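Local atomic coordinates of ribosome-associated factor Y (PDB entry 3TQM), a protein that probably binds ribosomes as a hibernation factor of the short HPF subfamily, associating with 100S particles, the dimers of 70S ribosomes. Residues F41-L46 / D68-T73; I49-V54 / N62-S67. All coordinates share one frame; numbering follows the deposited sequence.

Contact 1: F41-L46 / D68-T73; sequences FHINKL and DDMYKT. With SO4 (sulfate ion), chain E.
The Phe-41 ring meets Met-70, a selenomethionine, at its edge: SE lies close to the ring plane, 3.8 Å from CD2. This is a Met-aromatic contact of the edge kind, with Met-70 SE 5.2 Å from the centroid of the Phe-41 ring, and Met-70 CG touches the same CD2. Leu-16 and Thr-20 of helix 14-24 and Met-5 of strand 2-8 also pack on Phe-41. The second ring, Tyr-71, has no part in the touch with strand 36-44; its edge has Asp-69 OD1 near the plane, and its OH makes a weak hydrogen bond to O1 of a sulfate ion, probably from the crystallisation liquor, that Ser-13 also holds. With CG anti to the backbone N (chi1 -162°), the Met-70 chain bends twice beyond it and brings CE to 3.4 Å from Ile-43 CG2, the two side chains crossing at about a right angle. At the far end Leu-46 O lies 3.7 Å from Asp-68 CA. Asp-69 is the N-cap of helix 70-89: its OD1 accepts from Tyr-71 N at 3.2 Å, with the N-H coming from above the carboxylate plane. While Asp-69 caps the helix and Tyr-71 reaches the sulfate weakly, no hydrogen bond joins the two segments, so strand 36-44 and the first turn of the helix meet here through apolar and selenium-aromatic packing.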
# COMPACT_ATOMS: atom_id res chain seq x y z
N PHE A 41 6.25 4.73 -4.02
CA PHE A 41 6.77 3.90 -5.10
C PHE A 41 8.25 4.22 -5.32
O PHE A 41 8.68 5.37 -5.19
CB PHE A 41 6.01 4.17 -6.39
CG PHE A 41 4.54 3.84 -6.32
CD1 PHE A 41 3.64 4.76 -5.81
CD2 PHE A 41 4.06 2.62 -6.76
CE1 PHE A 41 2.30 4.47 -5.73
CE2 PHE A 41 2.72 2.32 -6.69
CZ PHE A 41 1.83 3.25 -6.18
N HIS A 42 9.04 3.19 -5.60
CA HIS A 42 10.43 3.42 -5.96
C HIS A 42 11.05 2.18 -6.59
O HIS A 42 10.60 1.06 -6.37
CB HIS A 42 11.25 3.90 -4.75
CG HIS A 42 11.06 3.08 -3.51
ND1 HIS A 42 9.88 3.08 -2.80
CD2 HIS A 42 11.90 2.25 -2.85
CE1 HIS A 42 10.00 2.28 -1.75
NE2 HIS A 42 11.22 1.77 -1.76
N ILE A 43 12.07 2.41 -7.39
CA ILE A 43 12.76 1.33 -8.09
C ILE A 43 14.24 1.29 -7.72
O ILE A 43 14.90 2.33 -7.62
CB ILE A 43 12.58 1.42 -9.62
CG1 ILE A 43 13.59 2.37 -10.25
CG2 ILE A 43 11.15 1.81 -9.98
CD1 ILE A 43 14.72 1.66 -10.99
N ASN A 44 14.75 0.09 -7.50
CA ASN A 44 16.16 -0.11 -7.25
C ASN A 44 16.71 -1.12 -8.26
O ASN A 44 16.65 -2.33 -8.05
CB ASN A 44 16.41 -0.59 -5.82
CG ASN A 44 17.89 -0.62 -5.47
OD1 ASN A 44 18.74 -0.86 -6.32
ND2 ASN A 44 18.20 -0.38 -4.20
N LYS A 45 17.23 -0.59 -9.37
CA LYS A 45 17.63 -1.40 -10.52
C LYS A 45 16.43 -2.10 -11.14
O LYS A 45 15.58 -1.46 -11.75
CB LYS A 45 18.73 -2.40 -10.13
CG LYS A 45 20.06 -1.75 -9.81
CD LYS A 45 21.11 -2.79 -9.45
CE LYS A 45 22.47 -2.14 -9.22
NZ LYS A 45 23.51 -3.13 -8.82
N LEU A 46 16.36 -3.42 -10.98
CA LEU A 46 15.26 -4.20 -11.53
C LEU A 46 14.12 -4.37 -10.53
O LEU A 46 13.05 -4.88 -10.87
CB LEU A 46 15.75 -5.58 -11.99
CG LEU A 46 16.72 -5.61 -13.18
CD1 LEU A 46 17.27 -7.01 -13.38
CD2 LEU A 46 16.04 -5.10 -14.44
N ASP A 68 9.50 -7.52 -10.15
CA ASP A 68 10.02 -6.96 -11.39
C ASP A 68 8.98 -6.08 -12.08
O ASP A 68 9.25 -5.48 -13.12
CB ASP A 68 10.47 -8.07 -12.34
CG ASP A 68 9.38 -9.09 -12.59
OD1 ASP A 68 8.19 -8.75 -12.38
OD2 ASP A 68 9.70 -10.22 -13.01
N ASP A 69 7.79 -6.02 -11.49
CA ASP A 69 6.69 -5.28 -12.09
C ASP A 69 5.93 -4.50 -11.03
O ASP A 69 5.44 -5.07 -10.06
CB ASP A 69 5.75 -6.24 -12.83
CG ASP A 69 4.57 -5.53 -13.47
OD1 ASP A 69 4.57 -4.29 -13.51
OD2 ASP A 69 3.65 -6.23 -13.95
N MSE A 70 5.82 -3.19 -11.24
CA MSE A 70 5.21 -2.31 -10.25
C MSE A 70 3.76 -2.67 -9.95
O MSE A 70 3.32 -2.61 -8.81
CB MSE A 70 5.31 -0.85 -10.70
CG MSE A 70 5.10 0.14 -9.57
SE MSE A 70 6.59 0.19 -8.31
CE MSE A 70 7.81 1.29 -9.35
N TYR A 71 3.02 -3.04 -11.00
CA TYR A 71 1.63 -3.44 -10.83
C TYR A 71 1.53 -4.71 -9.99
O TYR A 71 0.67 -4.82 -9.12
CB TYR A 71 0.96 -3.64 -12.19
CG TYR A 71 0.64 -2.36 -12.92
CD1 TYR A 71 -0.63 -1.80 -12.87
CD2 TYR A 71 1.61 -1.70 -13.68
CE1 TYR A 71 -0.93 -0.63 -13.54
CE2 TYR A 71 1.32 -0.53 -14.35
CZ TYR A 71 0.04 -0.00 -14.27
OH TYR A 71 -0.25 1.17 -14.94
N LYS A 72 2.42 -5.66 -10.26
CA LYS A 72 2.46 -6.90 -9.51
C LYS A 72 2.85 -6.64 -8.05
O LYS A 72 2.35 -7.30 -7.14
CB LYS A 72 3.45 -7.88 -10.15
CG LYS A 72 3.33 -9.30 -9.62
CD LYS A 72 4.41 -10.20 -10.20
CE LYS A 72 4.15 -11.66 -9.86
NZ LYS A 72 3.94 -11.85 -8.40
N THR A 73 3.74 -5.67 -7.85
CA THR A 73 4.19 -5.31 -6.51
C THR A 73 3.04 -4.78 -5.66
O THR A 73 2.89 -5.15 -4.50
CB THR A 73 5.31 -4.25 -6.55
OG1 THR A 73 6.39 -4.73 -7.35
CG2 THR A 73 5.80 -3.96 -5.14
S SO4 E . 3.90 2.31 -16.21
O1 SO4 E . 3.04 2.27 -15.03
O2 SO4 E . 3.12 2.06 -17.42
O3 SO4 E . 4.52 3.63 -16.30
O4 SO4 E . 4.95 1.30 -16.09

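Contact 2: I49-V54 / N62-S67; sequences IVDANV and NAQAES
Ile-49 has the most surface covered in this pairing, followed by Asn-62 and Gln-64. Its two branches divide the work. CG2, anti to the backbone N, touches the amide end of Gln-64, with NE2 at 3.4 Å, and also meets CG of that extended chain; CG1 runs beside Glu-66, 3.7 Å from its CB, the two side chains pointing the same way. The backbone of Ile-49 adds a CA-H...O contact to Ala-65 O. Strands 47-56 and 59-65 form an antiparallel beta hairpin at the edge of the mixed four-stranded sheet, the axes of the two segments 4.8 Å apart and nearly antiparallel (169°). Val-50 with Ala-65 and Ala-52 with Ala-63 are its hydrogen-bonded pairs, each closed by two N-H...O bonds, such as Val-50 N to Ala-65 O at 2.9 Å; Asp-51 with Gln-64 and Asn-53 with Asn-62 are non-hydrogen-bonded pairs. The small and branched residues of the first set share the face packed by helix 70-89, where Leu-77 touches both Val-50 and Ala-52. On the face carrying Asp-51 and Gln-64, Asn-62 sits beside Asn-53. Asn-62 CG is anti to its own carbonyl carbon, and OD1 accepts from Asn-53 ND2 at 2.7 Å in a nearly straight bond of 171°. The acceptor lies in the amide plane of Asn-53, yet the donor is tilted from that of Asn-62, the two amides being turned 38° apart.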
# COMPACT_ATOMS: atom_id res chain seq x y z
N ILE A 49 9.93 -1.67 -5.94
CA ILE A 49 9.47 -1.66 -4.55
C ILE A 49 8.29 -0.72 -4.32
O ILE A 49 8.29 0.43 -4.77
CB ILE A 49 10.60 -1.27 -3.59
CG1 ILE A 49 11.78 -2.23 -3.73
CG2 ILE A 49 10.10 -1.24 -2.16
CD1 ILE A 49 12.84 -1.76 -4.69
N VAL A 50 7.29 -1.21 -3.59
CA VAL A 50 6.19 -0.36 -3.14
C VAL A 50 6.06 -0.46 -1.62
O VAL A 50 5.99 -1.55 -1.07
CB VAL A 50 4.85 -0.73 -3.82
CG1 VAL A 50 3.73 0.17 -3.31
CG2 VAL A 50 4.97 -0.62 -5.33
N ASP A 51 6.05 0.69 -0.96
CA ASP A 51 6.02 0.75 0.50
C ASP A 51 4.77 1.50 0.96
O ASP A 51 4.31 2.43 0.30
CB ASP A 51 7.29 1.43 1.02
CG ASP A 51 7.45 1.30 2.52
OD1 ASP A 51 6.66 0.56 3.16
OD2 ASP A 51 8.37 1.94 3.08
N ALA A 52 4.22 1.09 2.10
CA ALA A 52 2.98 1.67 2.60
C ALA A 52 2.98 1.92 4.11
O ALA A 52 3.44 1.09 4.89
CB ALA A 52 1.80 0.79 2.22
N ASN A 53 2.47 3.08 4.50
CA ASN A 53 2.31 3.43 5.91
C ASN A 53 0.84 3.70 6.21
O ASN A 53 0.27 4.68 5.73
CB ASN A 53 3.17 4.65 6.27
CG ASN A 53 2.93 5.15 7.68
OD1 ASN A 53 2.12 6.05 7.89
ND2 ASN A 53 3.64 4.58 8.65
N VAL A 54 0.22 2.83 7.00
CA VAL A 54 -1.21 2.91 7.28
C VAL A 54 -1.50 3.26 8.74
O VAL A 54 -0.98 2.63 9.66
CB VAL A 54 -1.93 1.60 6.92
CG1 VAL A 54 -3.37 1.63 7.42
CG2 VAL A 54 -1.87 1.36 5.42
N ASN A 62 3.25 -0.69 8.88
CA ASN A 62 4.22 -0.46 7.81
C ASN A 62 4.49 -1.76 7.06
O ASN A 62 4.87 -2.76 7.66
CB ASN A 62 5.53 0.10 8.36
CG ASN A 62 5.37 1.47 8.97
OD1 ASN A 62 5.28 2.47 8.27
ND2 ASN A 62 5.34 1.53 10.30
N ALA A 63 4.28 -1.74 5.74
CA ALA A 63 4.48 -2.92 4.92
C ALA A 63 5.22 -2.58 3.63
O ALA A 63 5.03 -1.50 3.07
CB ALA A 63 3.15 -3.59 4.61
N GLN A 64 6.06 -3.50 3.16
CA GLN A 64 6.82 -3.31 1.93
C GLN A 64 6.86 -4.59 1.09
O GLN A 64 6.98 -5.69 1.63
CB GLN A 64 8.24 -2.85 2.25
CG GLN A 64 9.05 -2.45 1.03
CD GLN A 64 10.52 -2.24 1.34
OE1 GLN A 64 11.21 -3.17 1.76
NE2 GLN A 64 11.00 -1.02 1.14
N ALA A 65 6.76 -4.43 -0.22
CA ALA A 65 6.86 -5.56 -1.14
C ALA A 65 7.61 -5.14 -2.40
O ALA A 65 7.79 -3.95 -2.65
CB ALA A 65 5.48 -6.07 -1.50
N GLU A 66 8.06 -6.12 -3.18
CA GLU A 66 8.84 -5.83 -4.37
C GLU A 66 8.72 -6.94 -5.42
O GLU A 66 8.40 -8.08 -5.10
CB GLU A 66 10.32 -5.62 -4.01
CG GLU A 66 11.04 -6.89 -3.58
CD GLU A 66 12.50 -6.64 -3.24
OE1 GLU A 66 12.79 -5.66 -2.52
OE2 GLU A 66 13.36 -7.43 -3.68
N SER A 67 8.99 -6.59 -6.67
CA SER A 67 8.99 -7.53 -7.78
C SER A 67 9.54 -6.84 -9.01
O SER A 67 9.99 -5.71 -8.94
CB SER A 67 7.58 -8.06 -8.04
OG SER A 67 6.72 -7.03 -8.51

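In the fold
Contact 2 is nested in the loop closed by contact 1: the hairpin 47-65 lies between strand 36-44 and helix 70-89 in the chain, and the two contact centres are about 11 Å apart. Strands 36-44 and 47-56 are neighbours in one sheet, and a probable hydrogen bond runs between His-42 N and Ile-49 O, 3.0 Å apart. Thr-73 ties the helix to the hairpin: its OG1 is 2.6 Å from Ser-67 OG, a probable hydrogen bond, and its CG2 packs 3.4 Å from Val-50 CG2. Met-70 also touches Val-50, so the helix start packs on the face that carries Val-50 and Ala-65. The sulfate sits at contact 1, held by Ser-13 and weakly by Tyr-71.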